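Local coordinates for Ras GTPase-activating-like protein IQGAP2 (Homo sapiens, PDB 5CJP) that probably binds GTP-loaded small GTPases of the Rho family through a helical domain related to the GTPase-activating domains of Ras regulators, at residues Lys30-Met35 and Lys42-Val47; Phe49-Tyr54 and Ile94-Ser99; Thr131-Val136 and Gln162-Pro167; Lys125-Asn130 and Ile177-Arg182. All coordinates share one frame; numbering follows the deposited sequence.

Contact 1: Lys30-Met35 and Lys42-Val47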
# COMPACT_ATOMS: atom_id res chain seq x y z
N LYS E 30 2.69 -2.54 -26.90
CA LYS E 30 3.05 -2.36 -28.29
C LYS E 30 3.83 -1.04 -28.48
O LYS E 30 4.88 -1.01 -29.14
CB LYS E 30 1.81 -2.38 -29.19
CG LYS E 30 2.12 -2.20 -30.66
CD LYS E 30 0.89 -1.75 -31.40
CE LYS E 30 1.22 -1.32 -32.83
NZ LYS E 30 0.13 -0.47 -33.42
N LEU E 31 3.33 0.06 -27.92
CA LEU E 31 4.02 1.34 -28.05
C LEU E 31 5.43 1.22 -27.49
O LEU E 31 6.39 1.84 -28.01
CB LEU E 31 3.27 2.42 -27.29
CG LEU E 31 1.93 2.85 -27.86
CD1 LEU E 31 1.34 3.96 -27.00
CD2 LEU E 31 2.12 3.35 -29.28
N ILE E 32 5.58 0.44 -26.42
CA ILE E 32 6.91 0.24 -25.83
C ILE E 32 7.81 -0.47 -26.84
O ILE E 32 8.97 -0.07 -27.01
CB ILE E 32 6.82 -0.57 -24.48
CG1 ILE E 32 6.49 0.37 -23.31
CG2 ILE E 32 8.07 -1.33 -24.23
CD1 ILE E 32 5.67 1.51 -23.68
N PHE E 33 7.30 -1.49 -27.53
CA PHE E 33 8.14 -2.20 -28.52
C PHE E 33 8.70 -1.29 -29.61
O PHE E 33 9.85 -1.45 -30.02
CB PHE E 33 7.39 -3.35 -29.20
CG PHE E 33 6.88 -4.39 -28.27
CD1 PHE E 33 7.63 -4.80 -27.17
CD2 PHE E 33 5.62 -4.94 -28.44
CE1 PHE E 33 7.13 -5.73 -26.28
CE2 PHE E 33 5.11 -5.87 -27.55
CZ PHE E 33 5.86 -6.27 -26.46
N GLN E 34 7.92 -0.33 -30.08
CA GLN E 34 8.43 0.53 -31.14
C GLN E 34 9.27 1.76 -30.74
O GLN E 34 9.76 2.48 -31.61
CB GLN E 34 7.28 0.95 -32.07
CG GLN E 34 6.30 1.91 -31.44
CD GLN E 34 5.08 2.17 -32.31
OE1 GLN E 34 4.60 3.30 -32.39
NE2 GLN E 34 4.55 1.12 -32.95
N MET E 35 9.44 2.01 -29.45
CA MET E 35 10.25 3.14 -28.98
C MET E 35 11.73 2.82 -29.16
O MET E 35 12.10 1.65 -29.26
CB MET E 35 10.04 3.38 -27.48
CG MET E 35 8.73 3.98 -27.07
SD MET E 35 8.58 3.92 -25.26
CE MET E 35 10.22 4.30 -24.78
N LYS E 42 12.64 2.48 -19.11
CA LYS E 42 11.97 3.15 -18.00
C LYS E 42 10.49 2.83 -17.86
O LYS E 42 9.82 3.35 -16.96
CB LYS E 42 12.16 4.66 -18.12
CG LYS E 42 11.60 5.23 -19.41
CD LYS E 42 12.13 6.61 -19.67
CE LYS E 42 11.68 7.09 -21.02
NZ LYS E 42 12.44 8.30 -21.44
N PHE E 43 9.98 1.99 -18.74
CA PHE E 43 8.57 1.60 -18.66
C PHE E 43 8.43 0.10 -18.44
O PHE E 43 7.38 -0.36 -18.05
CB PHE E 43 7.84 1.97 -19.95
CG PHE E 43 7.68 3.44 -20.15
CD1 PHE E 43 6.95 4.21 -19.24
CD2 PHE E 43 8.29 4.07 -21.23
CE1 PHE E 43 6.84 5.58 -19.40
CE2 PHE E 43 8.18 5.45 -21.40
CZ PHE E 43 7.46 6.20 -20.47
N MET E 44 9.50 -0.64 -18.67
CA MET E 44 9.48 -2.09 -18.54
C MET E 44 8.88 -2.62 -17.23
O MET E 44 7.88 -3.33 -17.24
CB MET E 44 10.90 -2.64 -18.75
CG MET E 44 10.97 -4.06 -19.31
SD MET E 44 10.03 -4.31 -20.85
CE MET E 44 10.83 -3.14 -21.94
N ASP E 45 9.47 -2.26 -16.10
CA ASP E 45 8.95 -2.74 -14.83
C ASP E 45 7.48 -2.41 -14.61
O ASP E 45 6.66 -3.30 -14.35
CB ASP E 45 9.77 -2.16 -13.69
CG ASP E 45 11.10 -2.88 -13.49
OD1 ASP E 45 11.61 -3.49 -14.46
OD2 ASP E 45 11.63 -2.82 -12.37
N THR E 46 7.14 -1.14 -14.72
CA THR E 46 5.77 -0.72 -14.47
C THR E 46 4.73 -1.35 -15.40
O THR E 46 3.62 -1.63 -14.97
CB THR E 46 5.70 0.82 -14.47
OG1 THR E 46 4.88 1.26 -15.55
CG2 THR E 46 7.12 1.40 -14.61
N VAL E 47 5.08 -1.61 -16.65
CA VAL E 47 4.11 -2.24 -17.53
C VAL E 47 4.01 -3.73 -17.22
O VAL E 47 2.92 -4.31 -17.20
CB VAL E 47 4.47 -2.06 -19.02
CG1 VAL E 47 4.61 -0.57 -19.34
CG2 VAL E 47 5.74 -2.80 -19.35
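I32 and M35, on helix 25-34 and just after it, meet F43, M44 and V47 on helix 37-54, the two arms of a helical hairpin. The local axes run nearly antiparallel, at 159°, and come within 10.7 Å. The I32 side chain branches at CB and spreads over three partners. Its CG1, beside the backbone N at chi1 -83°, lies 4.0 Å from F43 CB and reaches more distantly toward V47 CG1, at 4.5 Å. Carried on CG1, CD1 comes obliquely to the F43 ring. The other branch of I32, CG2, meets the terminal CE of M44 at 4.0 Å, a touch made possible by the double bend in the M44 chain. M35 crosses F43 at about a right angle in a Met-aromatic contact, SD standing 5.1 Å from the ring centroid and oblique to it. A bend at chi3 of M35 (39°) brings the methyl back, so that SD and CE both lie 4.0 Å from F43 CD2. With an alanine at M35, SD and CE are gone, and the F43 ring would probably lose its sulfur contact and be left with a gap beside CD2 and CE2, I32 being the remaining neighbour from this arm. No hydrogen bond joins the segments. L370 and L373 of a second copy of the protein pack on L31 and F43. Within the chain, L31 and F43 also touch helix 7-23, F33 packs on helix 58-79, and F33 and M44 together face helix 92-102.

Contact 2: Phe49-Tyr54 and Ile94-Ser99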
# COMPACT_ATOMS: atom_id res chain seq x y z
N PHE E 49 4.55 -5.12 -14.41
CA PHE E 49 3.82 -5.25 -13.15
C PHE E 49 2.32 -5.26 -13.40
O PHE E 49 1.57 -5.99 -12.75
CB PHE E 49 4.16 -4.10 -12.19
CG PHE E 49 3.56 -4.26 -10.83
CD1 PHE E 49 4.05 -5.23 -9.95
CD2 PHE E 49 2.45 -3.51 -10.44
CE1 PHE E 49 3.43 -5.45 -8.69
CE2 PHE E 49 1.83 -3.72 -9.19
CZ PHE E 49 2.32 -4.70 -8.32
N THR E 50 1.89 -4.45 -14.35
CA THR E 50 0.49 -4.36 -14.69
C THR E 50 0.05 -5.58 -15.45
O THR E 50 -1.03 -6.11 -15.21
CB THR E 50 0.24 -3.12 -15.52
OG1 THR E 50 0.67 -1.99 -14.77
CG2 THR E 50 -1.24 -2.98 -15.86
N LEU E 51 0.90 -6.03 -16.38
CA LEU E 51 0.59 -7.22 -17.15
C LEU E 51 0.44 -8.44 -16.23
O LEU E 51 -0.35 -9.35 -16.52
CB LEU E 51 1.67 -7.46 -18.20
CG LEU E 51 1.69 -6.39 -19.29
CD1 LEU E 51 2.84 -6.68 -20.24
CD2 LEU E 51 0.37 -6.39 -20.06
N TYR E 52 1.16 -8.47 -15.12
CA TYR E 52 1.05 -9.60 -14.20
C TYR E 52 -0.38 -9.77 -13.74
O TYR E 52 -0.88 -10.88 -13.67
CB TYR E 52 1.94 -9.43 -12.96
CG TYR E 52 3.44 -9.54 -13.19
CD1 TYR E 52 3.97 -10.41 -14.14
CD2 TYR E 52 4.34 -8.78 -12.41
CE1 TYR E 52 5.35 -10.54 -14.31
CE2 TYR E 52 5.71 -8.90 -12.57
CZ TYR E 52 6.21 -9.78 -13.51
OH TYR E 52 7.58 -9.92 -13.65
N ASN E 53 -1.04 -8.66 -13.42
CA ASN E 53 -2.44 -8.72 -12.97
C ASN E 53 -3.36 -8.87 -14.17
O ASN E 53 -4.33 -9.61 -14.13
CB ASN E 53 -2.81 -7.44 -12.20
CG ASN E 53 -4.29 -7.38 -11.87
OD1 ASN E 53 -4.78 -8.12 -11.02
ND2 ASN E 53 -5.01 -6.49 -12.56
N TYR E 54 -3.04 -8.16 -15.24
CA TYR E 54 -3.86 -8.23 -16.44
C TYR E 54 -3.93 -9.64 -17.05
O TYR E 54 -5.00 -10.11 -17.40
CB TYR E 54 -3.35 -7.22 -17.48
CG TYR E 54 -4.19 -7.21 -18.73
CD1 TYR E 54 -5.40 -6.55 -18.76
CD2 TYR E 54 -3.78 -7.92 -19.88
CE1 TYR E 54 -6.21 -6.59 -19.91
CE2 TYR E 54 -4.58 -7.97 -21.03
CZ TYR E 54 -5.78 -7.30 -21.03
OH TYR E 54 -6.55 -7.31 -22.15
N ILE E 94 11.55 -9.45 -26.72
CA ILE E 94 12.16 -10.59 -26.07
C ILE E 94 12.48 -10.25 -24.62
O ILE E 94 12.36 -11.09 -23.72
CB ILE E 94 13.41 -11.03 -26.82
CG1 ILE E 94 12.99 -11.67 -28.15
CG2 ILE E 94 14.24 -11.99 -25.98
CD1 ILE E 94 12.19 -12.88 -27.95
N LYS E 95 12.84 -9.00 -24.38
CA LYS E 95 13.16 -8.54 -23.03
C LYS E 95 11.91 -8.64 -22.16
O LYS E 95 11.97 -9.04 -21.00
CB LYS E 95 13.64 -7.08 -23.09
CG LYS E 95 14.39 -6.61 -21.87
CD LYS E 95 14.88 -5.19 -22.08
CE LYS E 95 15.73 -5.08 -23.35
NZ LYS E 95 15.97 -3.65 -23.82
N MET E 96 10.78 -8.28 -22.74
CA MET E 96 9.52 -8.31 -22.01
C MET E 96 9.04 -9.74 -21.84
O MET E 96 8.53 -10.12 -20.78
CB MET E 96 8.48 -7.48 -22.75
CG MET E 96 7.15 -7.39 -22.02
SD MET E 96 6.20 -6.00 -22.66
CE MET E 96 4.75 -6.80 -22.93
N VAL E 97 9.22 -10.54 -22.89
CA VAL E 97 8.81 -11.93 -22.85
C VAL E 97 9.53 -12.61 -21.72
O VAL E 97 8.93 -13.38 -20.97
CB VAL E 97 9.12 -12.66 -24.17
CG1 VAL E 97 9.13 -14.18 -23.94
CG2 VAL E 97 8.09 -12.28 -25.21
N VAL E 98 10.83 -12.34 -21.60
CA VAL E 98 11.64 -12.95 -20.55
C VAL E 98 11.27 -12.50 -19.15
O VAL E 98 11.13 -13.33 -18.27
CB VAL E 98 13.14 -12.68 -20.78
CG1 VAL E 98 13.94 -13.06 -19.53
CG2 VAL E 98 13.61 -13.48 -21.98
N SER E 99 11.11 -11.20 -18.93
CA SER E 99 10.76 -10.69 -17.61
C SER E 99 9.39 -11.17 -17.18
O SER E 99 9.22 -11.67 -16.08
CB SER E 99 10.73 -9.16 -17.58
OG SER E 99 12.02 -8.59 -17.79
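L51 and M96 form the buried, apolar part of this contact between helix 37-54 and helix 92-102. The two side chains cross at about a right angle, and the L51 methyl CD1 lies 3.3 Å from CE at the end of M96. M96 leaves its helix with CG trans to N (chi1 -177°) and bends only at chi3, which carries CE to the leucine; together the two side chains span the 10.2 Å between L51 CA and M96 CA. M96 also touches A29 and F33 of helix 25-34, M44 and I48 of helix 37-54 and F68 of helix 58-79. Such interlocking of side chains from helices far apart in sequence builds the helical Ras-GAP-type fold; residues 94-99 fall within the family's sequence range. The other side is looser, polar and partly exposed. Y52 reaches across with its hydroxyl alone: OH donates a weak hydrogen bond to S99 O at 3.4 Å, the acceptor lying at the ring edge near its plane. Around it the S99 side chain serves its own helix, OG donating to K95 O at 3.2 Å. That carbonyl also accepts from S99 N, the two donors arriving from opposite faces of its plane. The Y52 side chain lies about 12 Å from a bound GTP.

Contact 3: Thr131-Val136 and Gln162-Pro167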
# COMPACT_ATOMS: atom_id res chain seq x y z
N THR E 131 38.87 -20.79 -12.20
CA THR E 131 39.48 -21.27 -13.43
C THR E 131 40.55 -20.34 -13.99
O THR E 131 40.95 -20.47 -15.15
CB THR E 131 38.39 -21.47 -14.49
OG1 THR E 131 37.59 -20.28 -14.59
CG2 THR E 131 37.50 -22.62 -14.10
N ASN E 132 41.03 -19.41 -13.17
CA ASN E 132 42.04 -18.46 -13.61
C ASN E 132 43.40 -18.68 -12.96
O ASN E 132 43.62 -18.30 -11.81
CB ASN E 132 41.56 -17.03 -13.35
CG ASN E 132 42.48 -15.98 -13.95
OD1 ASN E 132 43.48 -16.30 -14.60
ND2 ASN E 132 42.15 -14.71 -13.74
N PRO E 133 44.33 -19.29 -13.70
CA PRO E 133 45.69 -19.59 -13.25
C PRO E 133 46.38 -18.45 -12.53
O PRO E 133 46.73 -18.59 -11.36
CB PRO E 133 46.39 -19.98 -14.54
CG PRO E 133 45.31 -20.69 -15.29
CD PRO E 133 44.13 -19.75 -15.09
N VAL E 134 46.59 -17.32 -13.21
CA VAL E 134 47.26 -16.18 -12.58
C VAL E 134 46.60 -15.76 -11.28
O VAL E 134 47.28 -15.32 -10.34
CB VAL E 134 47.33 -14.93 -13.51
CG1 VAL E 134 48.28 -15.18 -14.67
CG2 VAL E 134 45.95 -14.57 -14.03
N GLU E 135 45.28 -15.88 -11.22
CA GLU E 135 44.55 -15.53 -10.01
C GLU E 135 44.80 -16.58 -8.95
O GLU E 135 44.88 -16.26 -7.76
CB GLU E 135 43.05 -15.42 -10.29
CG GLU E 135 42.60 -14.01 -10.66
CD GLU E 135 41.09 -13.86 -10.76
OE1 GLU E 135 40.50 -14.38 -11.73
OE2 GLU E 135 40.49 -13.23 -9.86
N VAL E 136 44.91 -17.83 -9.36
CA VAL E 136 45.16 -18.90 -8.41
C VAL E 136 46.60 -18.76 -7.95
O VAL E 136 46.89 -18.78 -6.76
CB VAL E 136 44.98 -20.31 -9.05
CG1 VAL E 136 45.11 -21.38 -7.97
CG2 VAL E 136 43.63 -20.39 -9.74
N GLN E 162 53.22 -19.47 -17.21
CA GLN E 162 54.16 -19.71 -16.13
C GLN E 162 53.53 -19.88 -14.75
O GLN E 162 54.21 -20.28 -13.80
CB GLN E 162 55.24 -18.62 -16.10
CG GLN E 162 54.79 -17.22 -16.49
CD GLN E 162 55.97 -16.36 -16.91
OE1 GLN E 162 56.65 -16.66 -17.90
NE2 GLN E 162 56.22 -15.28 -16.17
N ALA E 163 52.25 -19.59 -14.64
CA ALA E 163 51.58 -19.77 -13.35
C ALA E 163 51.41 -21.28 -13.19
O ALA E 163 51.35 -21.79 -12.07
CB ALA E 163 50.23 -19.08 -13.35
N LEU E 164 51.35 -21.97 -14.32
CA LEU E 164 51.20 -23.42 -14.33
C LEU E 164 52.55 -24.11 -14.18
O LEU E 164 52.64 -25.33 -14.28
CB LEU E 164 50.52 -23.88 -15.63
CG LEU E 164 49.06 -23.44 -15.82
CD1 LEU E 164 48.50 -24.05 -17.09
CD2 LEU E 164 48.24 -23.87 -14.63
N THR E 165 53.59 -23.32 -13.95
CA THR E 165 54.93 -23.88 -13.76
C THR E 165 54.94 -24.55 -12.40
O THR E 165 55.56 -25.60 -12.22
CB THR E 165 56.02 -22.79 -13.77
OG1 THR E 165 56.15 -22.26 -15.10
CG2 THR E 165 57.36 -23.36 -13.32
N TYR E 166 54.26 -23.93 -11.46
CA TYR E 166 54.17 -24.43 -10.10
C TYR E 166 53.11 -25.52 -10.01
O TYR E 166 51.92 -25.22 -10.06
CB TYR E 166 53.84 -23.27 -9.16
CG TYR E 166 54.81 -22.12 -9.31
CD1 TYR E 166 55.88 -21.97 -8.42
CD2 TYR E 166 54.72 -21.24 -10.38
CE1 TYR E 166 56.84 -20.97 -8.61
CE2 TYR E 166 55.67 -20.24 -10.59
CZ TYR E 166 56.73 -20.11 -9.70
OH TYR E 166 57.68 -19.13 -9.91
N PRO E 167 53.53 -26.79 -9.89
CA PRO E 167 52.62 -27.94 -9.79
C PRO E 167 51.57 -27.77 -8.71
O PRO E 167 50.52 -28.39 -8.76
CB PRO E 167 53.56 -29.10 -9.49
CG PRO E 167 54.78 -28.72 -10.26
CD PRO E 167 54.93 -27.25 -9.90
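The flat peptide group joining P133 to V134 has the A163 methyl squarely over one face, with A163 CB 4.0 Å from both P133 C and V134 N. In the segment that carries A163, the Y166 ring has A163 O at its edge, in the ring plane, and the ring of Y137 meets it with the planes at about 45°. The N132 amide and the E135 carboxylate are joined by one bond at the start of helix 133-139. ND2 of N132 donates to OE1 of E135 at 2.6 Å with an angle of 151°, arriving on the anti side and somewhat out of the carboxylate plane. N132 holds the N-cap position, and its carbonyl receives the first-turn bond from V136 N. Between the segments the touch is small and aliphatic. P133 CB meets A163 CB at 4.1 Å, and L164 CD2 extends to P133 CB at 4.3 Å. A163 bears only a methyl, and the backbones draw in to 5.7 Å between V134 CA and A163 CA. The first turn of helix 133-139 thus rests on the C-terminal end of the short helix 160-163, beside T160. N132 ND2 and E135 OE1 are paired within the helix start, and E135 OE2 has a long, weak ion pair with R265. The absence of any hydrogen bond or salt bridge across suggests that apolar packing and shape account for most of this contact.

Contact 4: Lys125-Asn130 and Ile177-Arg182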
# COMPACT_ATOMS: atom_id res chain seq x y z
N LYS E 125 30.67 -23.64 2.48
CA LYS E 125 31.64 -22.68 2.99
C LYS E 125 33.09 -22.94 2.59
O LYS E 125 33.96 -22.13 2.88
CB LYS E 125 31.54 -22.63 4.52
CG LYS E 125 31.04 -21.31 5.06
CD LYS E 125 30.62 -21.43 6.52
CE LYS E 125 29.48 -22.43 6.68
NZ LYS E 125 28.98 -22.51 8.09
N SER E 126 33.35 -24.06 1.92
CA SER E 126 34.71 -24.39 1.52
C SER E 126 34.95 -24.36 0.02
O SER E 126 36.10 -24.31 -0.43
CB SER E 126 35.09 -25.78 2.04
OG SER E 126 34.69 -26.79 1.13
N LEU E 127 33.87 -24.40 -0.76
CA LEU E 127 33.97 -24.38 -2.21
C LEU E 127 34.54 -23.06 -2.70
O LEU E 127 34.04 -21.99 -2.35
CB LEU E 127 32.60 -24.61 -2.83
CG LEU E 127 32.54 -24.65 -4.35
CD1 LEU E 127 33.37 -25.81 -4.92
CD2 LEU E 127 31.10 -24.78 -4.74
N ILE E 128 35.59 -23.15 -3.50
CA ILE E 128 36.28 -21.99 -4.05
C ILE E 128 36.78 -22.34 -5.43
O ILE E 128 37.96 -22.65 -5.61
CB ILE E 128 37.49 -21.60 -3.20
CG1 ILE E 128 37.05 -21.24 -1.79
CG2 ILE E 128 38.21 -20.42 -3.81
CD1 ILE E 128 38.21 -21.16 -0.88
N ILE E 129 35.89 -22.30 -6.41
CA ILE E 129 36.27 -22.59 -7.77
C ILE E 129 36.91 -21.34 -8.39
O ILE E 129 36.47 -20.21 -8.14
CB ILE E 129 35.03 -23.00 -8.61
CG1 ILE E 129 34.36 -24.22 -8.00
CG2 ILE E 129 35.44 -23.31 -10.04
CD1 ILE E 129 32.98 -24.50 -8.54
N ASN E 130 37.97 -21.55 -9.16
CA ASN E 130 38.66 -20.44 -9.83
C ASN E 130 39.45 -20.97 -11.02
O ASN E 130 40.54 -21.53 -10.88
CB ASN E 130 39.62 -19.73 -8.88
CG ASN E 130 39.97 -18.32 -9.35
OD1 ASN E 130 40.31 -18.10 -10.51
ND2 ASN E 130 39.88 -17.36 -8.44
N ILE E 177 38.45 -27.64 -11.30
CA ILE E 177 37.82 -28.20 -12.48
C ILE E 177 36.99 -29.41 -12.10
O ILE E 177 36.02 -29.75 -12.78
CB ILE E 177 38.87 -28.63 -13.51
CG1 ILE E 177 39.69 -27.40 -13.89
CG2 ILE E 177 38.22 -29.25 -14.72
CD1 ILE E 177 40.90 -27.73 -14.68
N GLU E 178 37.36 -30.07 -11.01
CA GLU E 178 36.62 -31.24 -10.57
C GLU E 178 35.37 -30.76 -9.88
O GLU E 178 34.27 -31.23 -10.17
CB GLU E 178 37.45 -32.09 -9.62
CG GLU E 178 37.70 -33.49 -10.14
CD GLU E 178 36.41 -34.25 -10.37
OE1 GLU E 178 35.79 -34.68 -9.37
OE2 GLU E 178 36.02 -34.42 -11.54
N ASN E 179 35.55 -29.82 -8.96
CA ASN E 179 34.45 -29.24 -8.22
C ASN E 179 33.43 -28.65 -9.19
O ASN E 179 32.25 -28.97 -9.13
CB ASN E 179 34.95 -28.13 -7.28
CG ASN E 179 35.80 -28.66 -6.14
OD1 ASN E 179 35.32 -29.39 -5.27
ND2 ASN E 179 37.07 -28.30 -6.14
N LEU E 180 33.92 -27.79 -10.09
CA LEU E 180 33.07 -27.13 -11.07
C LEU E 180 32.20 -28.10 -11.85
O LEU E 180 30.98 -27.91 -11.96
CB LEU E 180 33.92 -26.31 -12.05
CG LEU E 180 33.51 -24.86 -12.42
CD1 LEU E 180 34.31 -24.42 -13.64
CD2 LEU E 180 32.01 -24.76 -12.72
N ARG E 181 32.81 -29.15 -12.39
CA ARG E 181 32.07 -30.13 -13.17
C ARG E 181 31.01 -30.83 -12.34
O ARG E 181 29.96 -31.22 -12.85
CB ARG E 181 33.03 -31.18 -13.74
CG ARG E 181 32.39 -32.05 -14.81
CD ARG E 181 32.67 -33.51 -14.54
NE ARG E 181 32.04 -33.94 -13.29
CZ ARG E 181 32.59 -34.79 -12.43
NH1 ARG E 181 33.78 -35.30 -12.67
NH2 ARG E 181 31.93 -35.13 -11.33
N ARG E 182 31.29 -30.98 -11.05
CA ARG E 182 30.38 -31.63 -10.12
C ARG E 182 29.16 -30.78 -9.80
O ARG E 182 28.03 -31.27 -9.81
CB ARG E 182 31.13 -31.94 -8.84
CG ARG E 182 30.94 -33.33 -8.33
CD ARG E 182 31.42 -33.39 -6.90
NE ARG E 182 30.64 -32.48 -6.07
CZ ARG E 182 31.13 -31.39 -5.48
NH1 ARG E 182 32.41 -31.06 -5.63
NH2 ARG E 182 30.33 -30.64 -4.74
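I129 and L180 mark the closest backbone approach, 6.5 Å between their CA atoms, where an extended loop lies against one turn of a helix. The loop links helix 111-123 to helix 133-139 in the helical Ras-GAP-type domain, and the turn belongs to the long helix 167-193. Extended backbone angles alternate the side chains: I129 points to the helix, whereas I128 and N130 turn away. From I129, the CG2 methyl, anti to the backbone N, sits 3.4 Å from L180 CG. Its other branch runs along the helix surface, CG1 lying 4.0 Å from N179 CB and CD1 reaching L180 CA at 3.7 Å. I129 and L180 cross at about a right angle, with both branches of the isoleucine against CA, CB and CG of the leucine. L127 slides past N179 in the opposite direction and brings CD1 to 3.7 Å from N179 CB. An alanine in place of I129 removes both branches, which is likely to open a gap over L180 and strip N179 CB of one of its two apolar neighbours from the loop. N266 of helix 261-278 also touches L127 and I129, and N130 N is hydrogen-bonded to S176 OG. The polar end of N179 turns to its own helix, where OD1 accepts a weak hydrogen bond from R182 NH1 at 3.4 Å, lying in the guanidinium plane at its edge.

The four contacts fall into two pairs well apart in the chain. Contacts 1 and 2 share helix 37-54, with centres 10 Å apart, and join where M96 meets F33 and M44. Contacts 3 and 4, 16 Å apart, meet through T131 on L180 and through N130 against E135 and V136; they lie about 23 Å or more from the first pair at their nearest atoms. Contacts 1 and 4 are buried and mainly apolar, the former between two helices with sulfur and a ring, the latter between loop and helix with branched aliphatics and the CB of an asparagine. Contacts 2 and 3 are partly buried: contact 2 adds a weak polar bond across, whereas contact 3, farthest from the chain centre, has no polar bond across its segments.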